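Alanine glyoxylate transaminase (Thermococcus litoralis, PDB 2ZC0) probably catalyses transfer of an amino group from alanine to glyoxylate with pyridoxal phosphate as cofactor, as related aminotransferases do. Local coordinates at residues Gly109-Leu114 against Ile212-Tyr217; Asn100-Ile105 against Glu263-Val268; Pro229-Asp234 against Val239-Thr244. All blocks are in the same frame, centred on the assembly; numbering follows the deposited sequence.

Overall arrangement
All three contacts touch one mixed sheet, and two of them reach the cofactor, bound here as PMP. In contact 1 helix 106-118 covers strand 210-214, whose C-terminal end meets the pyridine ring; in contact 3 the neighbouring strand 239-244 ends at the phosphate. Their centres are about 10 Å apart, and Glu-213 joins them: its OE1 lies 2.7 Å from Leu-230 N, a probable hydrogen bond. Contact 2 sits at the edge strand 101-104, with its centre about 11 Å from that of contact 1 and 14 Å from that of contact 3. Ala-110 CB packs 3.3 Å from Thr-104 OG1, and Ile-264 CD1 lies 3.7 Å from Ile-240 CD1.

Contact 1. Residues Gly109-Leu114 against Ile212-Tyr217; sequences GALDLL and IEDTAY. With PMP (4'-deoxy-4'-aminopyridoxal-5'-phosphate), chain F.
Leu-111 and Leu-114, on one side of helix 109-114, meet Ile-212 in wholly apolar packing. The CD1 methyl of Leu-111 rests 3.8 Å from Ile-212 CG2, while Ile-212 CD1, at the end of the other branch, comes within 4.3 Å of Leu-114 CB. Branched aliphatic residues suit this buried layer, since each can offer separate methyls to different neighbours. Helix and strand run almost antiparallel, at 170°, with their axes 10.9 Å apart. This is the helix-on-sheet layering of the large domain in fold-type I PLP enzymes, and it brings Asp-214 of strand 210-214 to the pyridine nitrogen of the cofactor.

The polar contacts begin at this aspartate. With CG anti to the backbone N (chi1 -165°), its carboxylate reaches the ring: Asp-214 OD1, 3.7 Å from Leu-111 CD2, sits 2.7 Å from PMP N1, as in this family. OD1 is hydrogen-bonded to Tyr-179 OH. OD2 accepts the backbone N-H of Ala-216 at 3.1 Å, forming an Asx turn that limits rotation of the carboxylate. Beyond the turn, Tyr-217 OH shares a 2.6 Å hydrogen bond with PMP O3, which lies at the edge of the tyrosine ring, and also bonds to Lys-247 NZ.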
ATOM      1  N   GLY A 109       5.081  12.801  17.195  1.00 32.58           N
ATOM      2  CA  GLY A 109       6.085  12.083  16.426  1.00 30.84           C
ATOM      3  C   GLY A 109       6.147  10.633  16.846  1.00 30.20           C
ATOM      4  O   GLY A 109       6.233   9.744  16.006  1.00 31.15           O
ATOM      5  N   ALA A 110       6.087  10.393  18.152  1.00 31.15           N
ATOM      6  CA  ALA A 110       6.123   9.034  18.694  1.00 31.75           C
ATOM      7  C   ALA A 110       4.991   8.205  18.101  1.00 30.46           C
ATOM      8  O   ALA A 110       5.194   7.071  17.672  1.00 30.81           O
ATOM      9  CB  ALA A 110       6.005   9.073  20.217  1.00 31.05           C
ATOM     10  N   LEU A 111       3.798   8.784  18.074  1.00 31.93           N
ATOM     11  CA  LEU A 111       2.623   8.095  17.547  1.00 32.23           C
ATOM     12  C   LEU A 111       2.717   7.878  16.023  1.00 31.38           C
ATOM     13  O   LEU A 111       2.221   6.882  15.511  1.00 31.89           O
ATOM     14  CB  LEU A 111       1.354   8.887  17.894  1.00 32.60           C
ATOM     15  CG  LEU A 111       0.435   8.537  19.090  1.00 33.55           C
ATOM     16  CD1 LEU A 111       0.904   7.306  19.834  1.00 31.50           C
ATOM     17  CD2 LEU A 111       0.345   9.743  20.011  1.00 33.06           C
ATOM     18  N   ASP A 112       3.340   8.811  15.306  1.00 31.38           N
ATOM     19  CA  ASP A 112       3.499   8.691  13.858  1.00 31.62           C
ATOM     20  C   ASP A 112       4.555   7.613  13.559  1.00 31.24           C
ATOM     21  O   ASP A 112       4.365   6.759  12.688  1.00 31.13           O
ATOM     22  CB  ASP A 112       3.916  10.051  13.271  1.00 32.21           C
ATOM     23  CG  ASP A 112       4.255   9.979  11.789  1.00 31.13           C
ATOM     24  OD1 ASP A 112       5.463   9.917  11.474  1.00 36.08           O
ATOM     25  OD2 ASP A 112       3.336   9.974  10.950  1.00 28.35           O
ATOM     26  N   LEU A 113       5.656   7.646  14.300  1.00 27.82           N
ATOM     27  CA  LEU A 113       6.702   6.650  14.129  1.00 28.61           C
ATOM     28  C   LEU A 113       6.124   5.243  14.366  1.00 28.59           C
ATOM     29  O   LEU A 113       6.368   4.328  13.581  1.00 26.69           O
ATOM     30  CB  LEU A 113       7.868   6.950  15.090  1.00 28.61           C
ATOM     31  CG  LEU A 113       9.106   7.592  14.429  1.00 27.37           C
ATOM     32  CD1 LEU A 113       8.677   8.607  13.407  1.00 26.72           C
ATOM     33  CD2 LEU A 113      10.023   8.220  15.478  1.00 27.60           C
ATOM     34  N   LEU A 114       5.328   5.085  15.424  1.00 27.53           N
ATOM     35  CA  LEU A 114       4.710   3.800  15.723  1.00 25.62           C
ATOM     36  C   LEU A 114       3.709   3.359  14.642  1.00 27.21           C
ATOM     37  O   LEU A 114       3.640   2.182  14.293  1.00 25.70           O
ATOM     38  CB  LEU A 114       3.976   3.842  17.076  1.00 27.67           C
ATOM     39  CG  LEU A 114       4.654   3.401  18.395  1.00 27.57           C
ATOM     40  CD1 LEU A 114       6.002   2.696  18.130  1.00 22.98           C
ATOM     41  CD2 LEU A 114       4.820   4.600  19.276  1.00 27.34           C
ATOM     42  N   ILE A 212      -1.082   0.671  22.697  1.00 31.23           N
ATOM     43  CA  ILE A 212      -0.249   1.874  22.674  1.00 28.85           C
ATOM     44  C   ILE A 212      -0.878   2.808  23.706  1.00 30.13           C
ATOM     45  O   ILE A 212      -1.974   3.323  23.485  1.00 29.02           O
ATOM     46  CB  ILE A 212      -0.294   2.593  21.314  1.00 27.45           C
ATOM     47  CG1 ILE A 212       0.295   1.699  20.214  1.00 29.78           C
ATOM     48  CG2 ILE A 212       0.428   3.910  21.425  1.00 19.00           C
ATOM     49  CD1 ILE A 212       0.337   2.376  18.865  1.00 27.90           C
ATOM     50  N   GLU A 213      -0.181   3.017  24.819  1.00 31.37           N
ATOM     51  CA  GLU A 213      -0.647   3.860  25.918  1.00 32.19           C
ATOM     52  C   GLU A 213      -0.124   5.291  25.823  1.00 31.80           C
ATOM     53  O   GLU A 213       1.083   5.524  25.897  1.00 32.68           O
ATOM     54  CB  GLU A 213      -0.219   3.230  27.266  1.00 33.58           C
ATOM     55  CG  GLU A 213      -0.529   4.053  28.530  1.00 38.16           C
ATOM     56  CD  GLU A 213      -0.299   3.280  29.845  1.00 39.92           C
ATOM     57  OE1 GLU A 213      -0.995   3.585  30.837  1.00 42.34           O
ATOM     58  OE2 GLU A 213       0.572   2.388  29.893  1.00 38.01           O
ATOM     59  N   ASP A 214      -1.043   6.242  25.684  1.00 31.66           N
ATOM     60  CA  ASP A 214      -0.697   7.654  25.589  1.00 32.97           C
ATOM     61  C   ASP A 214      -0.675   8.236  27.003  1.00 33.89           C
ATOM     62  O   ASP A 214      -1.705   8.318  27.659  1.00 35.79           O
ATOM     63  CB  ASP A 214      -1.730   8.360  24.714  1.00 31.35           C
ATOM     64  CG  ASP A 214      -1.283   9.726  24.255  1.00 29.38           C
ATOM     65  OD1 ASP A 214      -1.675  10.109  23.139  1.00 31.36           O
ATOM     66  OD2 ASP A 214      -0.571  10.428  24.993  1.00 30.76           O
ATOM     67  N   THR A 215       0.515   8.637  27.445  1.00 35.58           N
ATOM     68  CA  THR A 215       0.759   9.183  28.781  1.00 34.65           C
ATOM     69  C   THR A 215       0.956  10.704  28.791  1.00 36.24           C
ATOM     70  O   THR A 215       1.651  11.248  29.657  1.00 36.53           O
ATOM     71  CB  THR A 215       2.027   8.542  29.392  1.00 35.65           C
ATOM     72  OG1 THR A 215       3.163   8.862  28.568  1.00 36.61           O
ATOM     73  CG2 THR A 215       1.880   7.039  29.476  1.00 30.07           C
ATOM     74  N   ALA A 216       0.348  11.384  27.828  1.00 36.13           N
ATOM     75  CA  ALA A 216       0.469  12.835  27.722  1.00 37.92           C
ATOM     76  C   ALA A 216       0.087  13.608  28.988  1.00 38.55           C
ATOM     77  O   ALA A 216       0.699  14.627  29.302  1.00 40.48           O
ATOM     78  CB  ALA A 216      -0.358  13.341  26.540  1.00 37.16           C
ATOM     79  N   TYR A 217      -0.905  13.130  29.733  1.00 40.39           N
ATOM     80  CA  TYR A 217      -1.335  13.844  30.933  1.00 40.69           C
ATOM     81  C   TYR A 217      -1.077  13.137  32.256  1.00 43.19           C
ATOM     82  O   TYR A 217      -1.683  13.484  33.274  1.00 44.80           O
ATOM     83  CB  TYR A 217      -2.826  14.190  30.802  1.00 38.86           C
ATOM     84  CG  TYR A 217      -3.123  14.955  29.531  1.00 36.81           C
ATOM     85  CD1 TYR A 217      -3.607  14.300  28.392  1.00 36.13           C
ATOM     86  CD2 TYR A 217      -2.797  16.310  29.424  1.00 33.56           C
ATOM     87  CE1 TYR A 217      -3.746  14.973  27.173  1.00 34.56           C
ATOM     88  CE2 TYR A 217      -2.930  16.992  28.218  1.00 35.15           C
ATOM     89  CZ  TYR A 217      -3.401  16.316  27.094  1.00 35.95           C
ATOM     90  OH  TYR A 217      -3.483  16.991  25.898  1.00 35.99           O
TER
HETATM   91  N1  PMP F 409      -1.370  12.782  22.976  1.00 61.96           N
HETATM   92  C2  PMP F 409      -2.455  13.468  23.399  1.00 61.40           C
HETATM   93  C2A PMP F 409      -3.614  12.645  23.966  1.00 59.78           C
HETATM   94  C3  PMP F 409      -2.509  14.885  23.325  1.00 60.96           C
HETATM   95  O3  PMP F 409      -3.642  15.555  23.766  1.00 59.18           O
HETATM   96  C4  PMP F 409      -1.378  15.597  22.777  1.00 61.56           C
HETATM   97  C4A PMP F 409      -1.442  17.135  22.701  1.00 61.44           C
HETATM   98  N4A PMP F 409      -1.368  17.654  21.335  1.00 66.22           N
HETATM   99  C5  PMP F 409      -0.168  14.763  22.308  1.00 60.83           C
HETATM  100  C6  PMP F 409      -0.225  13.354  22.432  1.00 61.04           C
HETATM  101  C5A PMP F 409       1.102  15.397  21.709  1.00 58.98           C
HETATM  102  O4P PMP F 409       1.597  16.003  22.493  1.00 56.06           O
HETATM  103  P   PMP F 409       3.027  16.661  21.929  1.00 48.16           P
HETATM  104  O1P PMP F 409       4.652  16.043  22.684  1.00 57.73           O
HETATM  105  O2P PMP F 409       2.909  18.519  22.361  1.00 56.02           O
HETATM  106  O3P PMP F 409       3.222  16.514  20.131  1.00 56.25           O

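Contact 2. Residues Asn100-Ile105 against Glu263-Val268; sequences NIVITI and EILKKV
Asn-100 and Leu-265 mark where the two backbones come nearest, with their CA atoms 7.0 Å apart. From there strand 101-104 passes beneath one flank of helix 263-268. Strand 101-104 is the outermost strand at its end of the mixed sheet within this chain and pairs antiparallel with strand 256-259; the chain leaves that partner strand, enters helix 262-272 and folds back so that the helix lies over the sheet edge. The alternation of the strand turns Val-102 toward the helix and Ile-101 away from it, whereas Leu-265 and Val-268, three residues apart, face the strand from the same flank of the helix.

Leu-265 carries the contact with both of its branches. CD1 meets Val-102 CG2 at 3.6 Å, the two side chains crossing at a slant, and CD2 lies 4.0 Å from Asn-100 CA. With CG opposite the backbone N (chi1 169°), the leucine fork is carried out from the helix over the strand. Val-102, its beta-branched shape well suited to a strand, also packs on Ile-258, Leu-269 and Lys-272, while Val-268 reaches Ile-258 and Leu-114, so both valines extend the apolar layer inward.

No hydrogen bond or salt bridge spans the two segments. Val-102 and Thr-104 pair with Ile-258 and Gly-256 in the sheet, and the N-H groups of Lys-267 and Val-268 bond back to Glu-263 and Ile-264 within the helix. Polar side chains of this helix reach across the subunit interface, Lys-267 NZ to the carbonyl oxygens of Ala-11 and Ile-14 and Glu-263 OE1 to Tyr-3 N, all of the second subunit. Between the helix and the strand themselves, shape and the burial of methyl groups do the holding.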
ATOM      1  N   ASN A 100      15.422   1.429  25.980  1.00 41.58           N
ATOM      2  CA  ASN A 100      14.108   1.252  25.366  1.00 39.28           C
ATOM      3  C   ASN A 100      13.345   2.569  25.244  1.00 38.48           C
ATOM      4  O   ASN A 100      12.130   2.583  25.040  1.00 37.80           O
ATOM      5  CB  ASN A 100      13.293   0.239  26.169  1.00 40.78           C
ATOM      6  CG  ASN A 100      13.864  -1.171  26.088  1.00 42.13           C
ATOM      7  OD1 ASN A 100      13.432  -1.982  25.278  1.00 46.40           O
ATOM      8  ND2 ASN A 100      14.840  -1.462  26.925  1.00 44.42           N
ATOM      9  N   ILE A 101      14.066   3.676  25.369  1.00 38.04           N
ATOM     10  CA  ILE A 101      13.446   4.985  25.263  1.00 38.15           C
ATOM     11  C   ILE A 101      13.943   5.659  23.994  1.00 37.20           C
ATOM     12  O   ILE A 101      15.141   5.736  23.761  1.00 40.55           O
ATOM     13  CB  ILE A 101      13.782   5.875  26.496  1.00 38.08           C
ATOM     14  CG1 ILE A 101      13.062   5.339  27.741  1.00 36.93           C
ATOM     15  CG2 ILE A 101      13.403   7.323  26.221  1.00 34.31           C
ATOM     16  CD1 ILE A 101      13.317   6.165  29.013  1.00 37.62           C
ATOM     17  N   VAL A 102      13.011   6.113  23.165  1.00 37.51           N
ATOM     18  CA  VAL A 102      13.340   6.795  21.918  1.00 36.35           C
ATOM     19  C   VAL A 102      12.727   8.197  21.989  1.00 34.82           C
ATOM     20  O   VAL A 102      11.503   8.335  22.053  1.00 31.06           O
ATOM     21  CB  VAL A 102      12.749   6.052  20.680  1.00 35.35           C
ATOM     22  CG1 VAL A 102      13.165   6.760  19.396  1.00 36.82           C
ATOM     23  CG2 VAL A 102      13.210   4.602  20.672  1.00 33.13           C
ATOM     24  N   ILE A 103      13.597   9.213  21.996  1.00 34.62           N
ATOM     25  CA  ILE A 103      13.208  10.621  22.053  1.00 34.07           C
ATOM     26  C   ILE A 103      12.721  11.040  20.676  1.00 34.84           C
ATOM     27  O   ILE A 103      13.496  11.096  19.712  1.00 34.41           O
ATOM     28  CB  ILE A 103      14.389  11.556  22.423  1.00 34.76           C
ATOM     29  CG1 ILE A 103      15.035  11.100  23.733  1.00 36.81           C
ATOM     30  CG2 ILE A 103      13.903  12.999  22.556  1.00 35.85           C
ATOM     31  CD1 ILE A 103      14.056  10.869  24.841  1.00 36.17           C
ATOM     32  N   THR A 104      11.435  11.364  20.617  1.00 33.51           N
ATOM     33  CA  THR A 104      10.764  11.742  19.393  1.00 33.16           C
ATOM     34  C   THR A 104      10.334  13.205  19.420  1.00 33.30           C
ATOM     35  O   THR A 104      10.489  13.895  20.436  1.00 31.87           O
ATOM     36  CB  THR A 104       9.516  10.859  19.202  1.00 32.49           C
ATOM     37  OG1 THR A 104       8.670  10.987  20.349  1.00 32.62           O
ATOM     38  CG2 THR A 104       9.914   9.403  19.059  1.00 33.07           C
ATOM     39  N   ILE A 105       9.800  13.670  18.294  1.00 33.12           N
ATOM     40  CA  ILE A 105       9.320  15.042  18.155  1.00 35.16           C
ATOM     41  C   ILE A 105       7.954  15.102  18.833  1.00 35.00           C
ATOM     42  O   ILE A 105       6.918  15.131  18.167  1.00 35.37           O
ATOM     43  CB  ILE A 105       9.171  15.427  16.650  1.00 34.18           C
ATOM     44  CG1 ILE A 105      10.528  15.326  15.947  1.00 35.31           C
ATOM     45  CG2 ILE A 105       8.628  16.839  16.514  1.00 32.81           C
ATOM     46  CD1 ILE A 105      11.595  16.240  16.522  1.00 36.56           C
ATOM     47  N   GLU A 263      11.837  -6.286  18.421  1.00 34.58           N
ATOM     48  CA  GLU A 263      11.838  -5.904  17.027  1.00 36.25           C
ATOM     49  C   GLU A 263      11.126  -4.585  16.737  1.00 35.41           C
ATOM     50  O   GLU A 263      11.517  -3.856  15.829  1.00 36.74           O
ATOM     51  CB  GLU A 263      11.246  -7.042  16.196  1.00 38.73           C
ATOM     52  CG  GLU A 263      12.043  -8.370  16.258  1.00 44.10           C
ATOM     53  CD  GLU A 263      11.941  -9.097  17.608  1.00 47.86           C
ATOM     54  OE1 GLU A 263      10.853  -9.093  18.232  1.00 47.33           O
ATOM     55  OE2 GLU A 263      12.952  -9.693  18.038  1.00 49.58           O
ATOM     56  N   ILE A 264      10.077  -4.271  17.492  1.00 35.20           N
ATOM     57  CA  ILE A 264       9.373  -3.007  17.283  1.00 32.04           C
ATOM     58  C   ILE A 264      10.343  -1.867  17.578  1.00 31.55           C
ATOM     59  O   ILE A 264      10.503  -0.955  16.760  1.00 29.88           O
ATOM     60  CB  ILE A 264       8.114  -2.898  18.181  1.00 33.06           C
ATOM     61  CG1 ILE A 264       7.030  -3.833  17.649  1.00 32.60           C
ATOM     62  CG2 ILE A 264       7.594  -1.466  18.207  1.00 31.46           C
ATOM     63  CD1 ILE A 264       5.837  -3.951  18.557  1.00 35.42           C
ATOM     64  N   LEU A 265      11.012  -1.925  18.728  1.00 29.63           N
ATOM     65  CA  LEU A 265      11.982  -0.885  19.081  1.00 31.11           C
ATOM     66  C   LEU A 265      13.081  -0.759  18.008  1.00 32.37           C
ATOM     67  O   LEU A 265      13.474   0.353  17.631  1.00 30.14           O
ATOM     68  CB  LEU A 265      12.627  -1.207  20.433  1.00 31.16           C
ATOM     69  CG  LEU A 265      13.853  -0.376  20.833  1.00 31.24           C
ATOM     70  CD1 LEU A 265      13.434   1.055  21.139  1.00 31.62           C
ATOM     71  CD2 LEU A 265      14.505  -1.023  22.069  1.00 33.73           C
ATOM     72  N   LYS A 266      13.559  -1.908  17.529  1.00 31.40           N
ATOM     73  CA  LYS A 266      14.612  -1.962  16.512  1.00 34.06           C
ATOM     74  C   LYS A 266      14.193  -1.246  15.223  1.00 33.17           C
ATOM     75  O   LYS A 266      14.956  -0.450  14.670  1.00 31.55           O
ATOM     76  CB  LYS A 266      14.957  -3.425  16.192  1.00 36.95           C
ATOM     77  CG  LYS A 266      16.070  -3.645  15.161  1.00 38.57           C
ATOM     78  CD  LYS A 266      16.052  -5.095  14.651  1.00 42.33           C
ATOM     79  CE  LYS A 266      17.330  -5.468  13.878  1.00 46.98           C
ATOM     80  NZ  LYS A 266      18.524  -5.659  14.758  1.00 48.14           N
ATOM     81  N   LYS A 267      12.980  -1.527  14.758  1.00 30.31           N
ATOM     82  CA  LYS A 267      12.476  -0.910  13.543  1.00 30.10           C
ATOM     83  C   LYS A 267      12.095   0.551  13.724  1.00 30.27           C
ATOM     84  O   LYS A 267      12.227   1.349  12.805  1.00 28.71           O
ATOM     85  CB  LYS A 267      11.280  -1.691  12.995  1.00 29.85           C
ATOM     86  CG  LYS A 267      11.685  -2.961  12.275  1.00 32.84           C
ATOM     87  CD  LYS A 267      12.659  -2.616  11.131  1.00 34.10           C
ATOM     88  CE  LYS A 267      13.110  -3.853  10.394  1.00 36.62           C
ATOM     89  NZ  LYS A 267      12.974  -3.660   8.915  1.00 32.66           N
ATOM     90  N   VAL A 268      11.605   0.911  14.899  1.00 31.61           N
ATOM     91  CA  VAL A 268      11.257   2.302  15.111  1.00 32.86           C
ATOM     92  C   VAL A 268      12.524   3.138  15.059  1.00 34.47           C
ATOM     93  O   VAL A 268      12.507   4.281  14.620  1.00 34.28           O
ATOM     94  CB  VAL A 268      10.603   2.521  16.462  1.00 35.16           C
ATOM     95  CG1 VAL A 268      10.563   4.014  16.769  1.00 35.48           C
ATOM     96  CG2 VAL A 268       9.192   1.946  16.446  1.00 33.09           C
TER

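Contact 3. Residues Pro229-Asp234 against Val239-Thr244; sequences PLKALD and VIVAGT. With PMP (4'-deoxy-4'-aminopyridoxal-5'-phosphate), chain F.
A short 3-10 turn in the crossover loop between strands 210-214 and 239-244, adjacent strands of the aminotransferase large-domain sheet, is tied by Lys-231 and Asp-234 to Val-239 at the start of the second strand. Asp-234 OD1 has two donors. Val-239 N bonds to it at 2.7 Å in a nearly straight hydrogen bond (166°) that comes from well above the carboxylate plane. Lys-231 NZ uses the anti lone pair of the same oxygen in a 2.7 Å salt bridge. This ammonium group also donates to Val-239 O at 2.7 Å and has a second acidic partner in Glu-261, so the aspartate and lysine together hold both backbone polar groups of Val-239.

A long, flexible lysine suits the place because its stem packs as well as its tip bonds. A bend at chi2 (56°) lays the otherwise extended chain along Val-239, with Lys-231 CD 3.4 Å from Val-239 CG2, a tight contact, while Lys-231 CG meets Val-241 CG1 at 3.8 Å. With an alanine here, the Val-239 carbonyl would probably lose a donor, and Asp-234 and Glu-261 would be left without the positive charge they share. Valine, beta-branched, suits a strand.

At the far end of strand 239-244, Thr-244 belongs to the PMP pocket. Its hydroxyl is hydrogen-bonded to Ser-246 N and Ile-255 O as well as to the cofactor. A chi1 of 175° sets OG1 anti to the backbone N, on the side of the phosphate, and Thr-244 OG1 is hydrogen-bonded to phosphate oxygen O1P of PMP at 2.6 Å.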
ATOM      1  N   PRO A 229       0.368   3.519  35.254  1.00 44.99           N
ATOM      2  CA  PRO A 229       0.242   3.287  33.813  1.00 42.19           C
ATOM      3  C   PRO A 229       0.059   1.805  33.545  1.00 41.08           C
ATOM      4  O   PRO A 229       0.469   0.967  34.350  1.00 41.33           O
ATOM      5  CB  PRO A 229       1.572   3.788  33.274  1.00 43.47           C
ATOM      6  CG  PRO A 229       1.921   4.899  34.215  1.00 44.05           C
ATOM      7  CD  PRO A 229       1.572   4.317  35.557  1.00 44.40           C
ATOM      8  N   LEU A 230      -0.567   1.482  32.418  1.00 40.53           N
ATOM      9  CA  LEU A 230      -0.753   0.085  32.043  1.00 37.80           C
ATOM     10  C   LEU A 230       0.632  -0.533  31.867  1.00 38.25           C
ATOM     11  O   LEU A 230       0.839  -1.708  32.152  1.00 40.48           O
ATOM     12  CB  LEU A 230      -1.523  -0.019  30.733  1.00 34.57           C
ATOM     13  CG  LEU A 230      -2.902   0.636  30.625  1.00 36.23           C
ATOM     14  CD1 LEU A 230      -3.290   0.776  29.159  1.00 32.44           C
ATOM     15  CD2 LEU A 230      -3.939  -0.208  31.380  1.00 32.27           C
ATOM     16  N   LYS A 231       1.590   0.264  31.412  1.00 37.93           N
ATOM     17  CA  LYS A 231       2.927  -0.257  31.200  1.00 41.49           C
ATOM     18  C   LYS A 231       3.571  -0.792  32.479  1.00 42.80           C
ATOM     19  O   LYS A 231       4.386  -1.718  32.425  1.00 42.28           O
ATOM     20  CB  LYS A 231       3.832   0.807  30.575  1.00 40.11           C
ATOM     21  CG  LYS A 231       5.176   0.254  30.121  1.00 39.12           C
ATOM     22  CD  LYS A 231       4.968  -0.899  29.163  1.00 36.79           C
ATOM     23  CE  LYS A 231       6.277  -1.445  28.613  1.00 38.32           C
ATOM     24  NZ  LYS A 231       6.009  -2.694  27.827  1.00 33.85           N
ATOM     25  N   ALA A 232       3.205  -0.221  33.626  1.00 43.89           N
ATOM     26  CA  ALA A 232       3.761  -0.659  34.908  1.00 44.16           C
ATOM     27  C   ALA A 232       3.156  -2.002  35.304  1.00 44.53           C
ATOM     28  O   ALA A 232       3.646  -2.684  36.205  1.00 45.70           O
ATOM     29  CB  ALA A 232       3.487   0.385  35.983  1.00 45.79           C
ATOM     30  N   LEU A 233       2.086  -2.375  34.611  1.00 44.63           N
ATOM     31  CA  LEU A 233       1.390  -3.638  34.846  1.00 44.29           C
ATOM     32  C   LEU A 233       1.607  -4.580  33.658  1.00 45.33           C
ATOM     33  O   LEU A 233       1.019  -5.665  33.597  1.00 45.05           O
ATOM     34  CB  LEU A 233      -0.112  -3.375  35.004  1.00 44.52           C
ATOM     35  CG  LEU A 233      -0.737  -2.943  36.340  1.00 45.50           C
ATOM     36  CD1 LEU A 233       0.290  -2.300  37.270  1.00 46.16           C
ATOM     37  CD2 LEU A 233      -1.889  -1.996  36.039  1.00 44.24           C
ATOM     38  N   ASP A 234       2.474  -4.181  32.732  1.00 45.92           N
ATOM     39  CA  ASP A 234       2.715  -4.971  31.521  1.00 47.25           C
ATOM     40  C   ASP A 234       3.728  -6.116  31.648  1.00 47.64           C
ATOM     41  O   ASP A 234       4.852  -6.034  31.131  1.00 47.08           O
ATOM     42  CB  ASP A 234       3.143  -4.034  30.388  1.00 43.80           C
ATOM     43  CG  ASP A 234       3.117  -4.706  29.046  1.00 41.09           C
ATOM     44  OD1 ASP A 234       3.852  -4.251  28.155  1.00 43.99           O
ATOM     45  OD2 ASP A 234       2.358  -5.678  28.870  1.00 38.27           O
ATOM     46  N   VAL A 239       2.343  -3.656  25.962  1.00 34.46           N
ATOM     47  CA  VAL A 239       2.051  -2.250  25.794  1.00 33.23           C
ATOM     48  C   VAL A 239       3.282  -1.439  25.424  1.00 32.68           C
ATOM     49  O   VAL A 239       4.420  -1.713  25.846  1.00 30.10           O
ATOM     50  CB  VAL A 239       1.259  -1.622  27.028  1.00 33.54           C
ATOM     51  CG1 VAL A 239       0.894  -2.690  28.042  1.00 34.45           C
ATOM     52  CG2 VAL A 239       2.013  -0.474  27.635  1.00 31.10           C
ATOM     53  N   ILE A 240       3.029  -0.446  24.587  1.00 30.47           N
ATOM     54  CA  ILE A 240       4.056   0.448  24.094  1.00 33.52           C
ATOM     55  C   ILE A 240       3.574   1.813  24.519  1.00 33.06           C
ATOM     56  O   ILE A 240       2.399   2.104  24.371  1.00 34.66           O
ATOM     57  CB  ILE A 240       4.090   0.382  22.556  1.00 32.60           C
ATOM     58  CG1 ILE A 240       4.451  -1.044  22.137  1.00 29.85           C
ATOM     59  CG2 ILE A 240       4.987   1.479  22.003  1.00 32.98           C
ATOM     60  CD1 ILE A 240       4.378  -1.302  20.643  1.00 34.17           C
ATOM     61  N   VAL A 241       4.433   2.649  25.078  1.00 33.02           N
ATOM     62  CA  VAL A 241       3.920   3.953  25.441  1.00 34.70           C
ATOM     63  C   VAL A 241       4.451   5.046  24.535  1.00 35.80           C
ATOM     64  O   VAL A 241       5.539   4.934  23.961  1.00 35.60           O
ATOM     65  CB  VAL A 241       4.198   4.332  26.945  1.00 35.78           C
ATOM     66  CG1 VAL A 241       4.697   3.131  27.717  1.00 34.03           C
ATOM     67  CG2 VAL A 241       5.132   5.515  27.038  1.00 32.62           C
ATOM     68  N   ALA A 242       3.635   6.088  24.400  1.00 36.65           N
ATOM     69  CA  ALA A 242       3.950   7.274  23.621  1.00 35.04           C
ATOM     70  C   ALA A 242       3.736   8.403  24.614  1.00 35.57           C
ATOM     71  O   ALA A 242       2.601   8.770  24.919  1.00 38.53           O
ATOM     72  CB  ALA A 242       2.991   7.412  22.451  1.00 34.42           C
ATOM     73  N   GLY A 243       4.829   8.928  25.149  1.00 35.34           N
ATOM     74  CA  GLY A 243       4.722   9.986  26.127  1.00 35.87           C
ATOM     75  C   GLY A 243       5.353  11.284  25.693  1.00 37.78           C
ATOM     76  O   GLY A 243       5.832  11.415  24.567  1.00 38.62           O
ATOM     77  N   THR A 244       5.350  12.252  26.603  1.00 39.13           N
ATOM     78  CA  THR A 244       5.919  13.552  26.313  1.00 39.66           C
ATOM     79  C   THR A 244       6.013  14.439  27.543  1.00 39.23           C
ATOM     80  O   THR A 244       5.331  14.213  28.545  1.00 37.15           O
ATOM     81  CB  THR A 244       5.091  14.277  25.228  1.00 40.66           C
ATOM     82  OG1 THR A 244       5.605  15.598  25.045  1.00 43.21           O
ATOM     83  CG2 THR A 244       3.628  14.342  25.614  1.00 40.19           C
TER
HETATM   84  N1  PMP F 409      -1.370  12.782  22.976  1.00 61.96           N
HETATM   85  C2  PMP F 409      -2.455  13.468  23.399  1.00 61.40           C
HETATM   86  C2A PMP F 409      -3.614  12.645  23.966  1.00 59.78           C
HETATM   87  C3  PMP F 409      -2.509  14.885  23.325  1.00 60.96           C
HETATM   88  O3  PMP F 409      -3.642  15.555  23.766  1.00 59.18           O
HETATM   89  C4  PMP F 409      -1.378  15.597  22.777  1.00 61.56           C
HETATM   90  C4A PMP F 409      -1.442  17.135  22.701  1.00 61.44           C
HETATM   91  N4A PMP F 409      -1.368  17.654  21.335  1.00 66.22           N
HETATM   92  C5  PMP F 409      -0.168  14.763  22.308  1.00 60.83           C
HETATM   93  C6  PMP F 409      -0.225  13.354  22.432  1.00 61.04           C
HETATM   94  C5A PMP F 409       1.102  15.397  21.709  1.00 58.98           C
HETATM   95  O4P PMP F 409       1.597  16.003  22.493  1.00 56.06           O
HETATM   96  P   PMP F 409       3.027  16.661  21.929  1.00 48.16           P
HETATM   97  O1P PMP F 409       4.652  16.043  22.684  1.00 57.73           O
HETATM   98  O2P PMP F 409       2.909  18.519  22.361  1.00 56.02           O
HETATM   99  O3P PMP F 409       3.222  16.514  20.131  1.00 56.25           O